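Local coordinates for DNA-(apurinic or apyrimidinic site) endonuclease 2 (Xenopus laevis, PDB 6WCD), which acts as a 3'-5' exonuclease and a weak apurinic/apyrimidinic endonuclease in DNA repair, this chain holding its catalytic domain, at residues Glu20-Leu25 with Ala47-Tyr52. Numbering follows the deposited sequence. Where two conformers were deposited one is given.
Sequences ETLDSL and AIVEGY. With EDO (1,2-ethanediol), chain E.
L22, on helix 18-25, points at the type II beta turn V49-Y52, with the CA atoms of L22 and V49 8.9 Å apart, and D23 swings its carboxylate across to the turn. The turn is closed by the bond from Y52 N to V49 O and leads into strand 53-57. The Y52 ring extends from the turn to the helix, its hydroxyl ending beside D23. L22 lies over one face: its CD1 sits 4.0 Å from the ring centroid, 12° off the normal, a CH-pi contact. L22 CB packs at the phenol end, 3.7 Å from Y52 CZ. V49 CG1 meets the same methyl, L22 CD1, at 4.2 Å. F71 of strand 68-72 touches L22, V49 and Y52, so helix and turn pack together on the six-stranded sheet, in an outer layer of the DNase I-like domain.

Y52 OH donates to D23 OD1 at 2.8 Å; the carboxylate oxygen accepts with its anti lone pair, the one turned away from OD2. With CG beside its own backbone N (chi1 -72°), D23 brings OD1 to the ring edge, while OD2 forms a salt bridge with K19, one turn earlier. One water donates to L22 O and Y52 OH; another links D23 OD1 to E50 O. A phenylalanine in place of Y52 would probably leave D23 OD1 without its phenol donor and the water on L22 O without its second partner. Apolar packing over the ring face is thus paired with a directional bond at its edge, which the charge on D23 probably strengthens.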
loop_
_atom_site.group_PDB
_atom_site.type_symbol
_atom_site.label_atom_id
_atom_site.label_comp_id
_atom_site.label_asym_id
_atom_site.label_seq_id
_atom_site.Cartn_x
_atom_site.Cartn_y
_atom_site.Cartn_z
ATOM N N GLU A 20 -13.476 -0.571 -15.288
ATOM C CA GLU A 20 -12.633 -0.311 -16.450
ATOM C C GLU A 20 -11.207 -0.009 -15.995
ATOM O O GLU A 20 -10.238 -0.549 -16.550
ATOM C CB GLU A 20 -13.208 0.851 -17.268
ATOM C CG GLU A 20 -12.309 1.333 -18.375
ATOM C CD GLU A 20 -12.891 2.500 -19.189
ATOM O OE1 GLU A 20 -14.104 2.789 -19.086
ATOM O OE2 GLU A 20 -12.114 3.139 -19.930
ATOM N N THR A 21 -11.056 0.882 -14.993
ATOM C CA THR A 21 -9.725 1.218 -14.499
ATOM C C THR A 21 -8.994 -0.002 -13.978
ATOM O O THR A 21 -7.842 -0.248 -14.374
ATOM C CB THR A 21 -9.878 2.280 -13.412
ATOM O OG1 THR A 21 -10.447 3.454 -14.017
ATOM C CG2 THR A 21 -8.550 2.599 -12.721
ATOM N N LEU A 22 -9.626 -0.791 -13.107
ATOM C CA LEU A 22 -8.918 -1.931 -12.535
ATOM C C LEU A 22 -8.551 -2.947 -13.608
ATOM O O LEU A 22 -7.417 -3.436 -13.644
ATOM C CB LEU A 22 -9.749 -2.621 -11.436
ATOM C CG LEU A 22 -10.066 -1.795 -10.208
ATOM C CD1 LEU A 22 -10.941 -2.633 -9.266
ATOM C CD2 LEU A 22 -8.806 -1.355 -9.515
ATOM N N ASP A 23 -9.494 -3.281 -14.501
ATOM C CA ASP A 23 -9.167 -4.242 -15.560
ATOM C C ASP A 23 -7.975 -3.771 -16.381
ATOM O O ASP A 23 -7.142 -4.582 -16.801
ATOM C CB ASP A 23 -10.386 -4.436 -16.439
ATOM C CG ASP A 23 -11.517 -5.249 -15.759
ATOM O OD1 ASP A 23 -11.353 -5.759 -14.636
ATOM O OD2 ASP A 23 -12.601 -5.397 -16.376
ATOM N N SER A 24 -7.885 -2.455 -16.650
ATOM C CA SER A 24 -6.834 -1.908 -17.494
ATOM C C SER A 24 -5.458 -2.051 -16.859
ATOM O O SER A 24 -4.449 -2.069 -17.570
ATOM C CB SER A 24 -7.103 -0.438 -17.804
ATOM O OG SER A 24 -6.772 0.418 -16.716
ATOM N N LEU A 25 -5.402 -2.114 -15.541
ATOM C CA LEU A 25 -4.141 -2.239 -14.827
ATOM C C LEU A 25 -3.594 -3.653 -14.896
ATOM O O LEU A 25 -2.396 -3.873 -14.622
ATOM C CB LEU A 25 -4.316 -1.805 -13.383
ATOM C CG LEU A 25 -4.632 -0.349 -13.183
ATOM C CD1 LEU A 25 -5.067 -0.084 -11.773
ATOM C CD2 LEU A 25 -3.399 0.512 -13.495
ATOM N N ALA A 47 -16.635 0.478 -4.065
ATOM C CA ALA A 47 -16.195 -0.584 -3.160
ATOM C C ALA A 47 -16.378 -1.966 -3.742
ATOM O O ALA A 47 -15.534 -2.838 -3.493
ATOM C CB ALA A 47 -16.953 -0.480 -1.839
ATOM N N ILE A 48 -17.438 -2.216 -4.490
ATOM C CA ILE A 48 -17.779 -3.542 -4.989
ATOM C C ILE A 48 -17.684 -3.495 -6.501
ATOM O O ILE A 48 -18.456 -2.787 -7.172
ATOM C CB ILE A 48 -19.155 -3.984 -4.488
ATOM C CG1 ILE A 48 -19.049 -4.161 -2.964
ATOM C CG2 ILE A 48 -19.534 -5.352 -5.089
ATOM C CD1 ILE A 48 -20.320 -4.499 -2.287
ATOM N N VAL A 49 -16.708 -4.221 -7.059
ATOM C CA VAL A 49 -16.479 -4.230 -8.486
ATOM C C VAL A 49 -16.566 -5.663 -8.995
ATOM O O VAL A 49 -15.908 -6.561 -8.434
ATOM C CB VAL A 49 -15.081 -3.632 -8.804
ATOM C CG1 VAL A 49 -14.861 -3.621 -10.266
ATOM C CG2 VAL A 49 -14.977 -2.216 -8.252
ATOM N N GLU A 50 -17.298 -5.848 -10.067
ATOM C CA GLU A 50 -17.443 -7.171 -10.689
ATOM C C GLU A 50 -16.073 -7.747 -11.023
ATOM O O GLU A 50 -15.249 -7.080 -11.651
ATOM C CB GLU A 50 -18.275 -7.070 -11.958
ATOM C CG GLU A 50 -18.541 -8.421 -12.590
ATOM C CD GLU A 50 -19.197 -8.296 -13.957
ATOM O OE1 GLU A 50 -19.821 -7.248 -14.222
ATOM O OE2 GLU A 50 -19.070 -9.241 -14.768
ATOM N N GLY A 51 -15.850 -9.012 -10.638
ATOM C CA GLY A 51 -14.584 -9.654 -10.872
ATOM C C GLY A 51 -13.545 -9.512 -9.772
ATOM O O GLY A 51 -12.441 -10.069 -9.896
ATOM N N TYR A 52 -13.837 -8.779 -8.712
ATOM C CA TYR A 52 -12.892 -8.584 -7.641
ATOM C C TYR A 52 -13.578 -8.758 -6.303
ATOM O O TYR A 52 -14.794 -8.536 -6.174
ATOM C CB TYR A 52 -12.284 -7.181 -7.629
ATOM C CG TYR A 52 -11.543 -6.839 -8.911
ATOM C CD1 TYR A 52 -12.250 -6.359 -10.001
ATOM C CD2 TYR A 52 -10.182 -7.061 -9.050
ATOM C CE1 TYR A 52 -11.605 -6.060 -11.218
ATOM C CE2 TYR A 52 -9.520 -6.775 -10.289
ATOM C CZ TYR A 52 -10.261 -6.287 -11.332
ATOM O OH TYR A 52 -9.580 -6.056 -12.535
HETATM C C1 EDO E . -15.018 -9.882 -15.397
HETATM O O1 EDO E . -16.011 -9.125 -16.102
HETATM C C2 EDO E . -15.689 -10.668 -14.275
HETATM O O2 EDO E . -14.827 -11.737 -13.856
HETATM O O HOH W 1 -6.791 -6.146 -13.489
HETATM O O HOH W 2 -13.490 -7.348 -13.816
#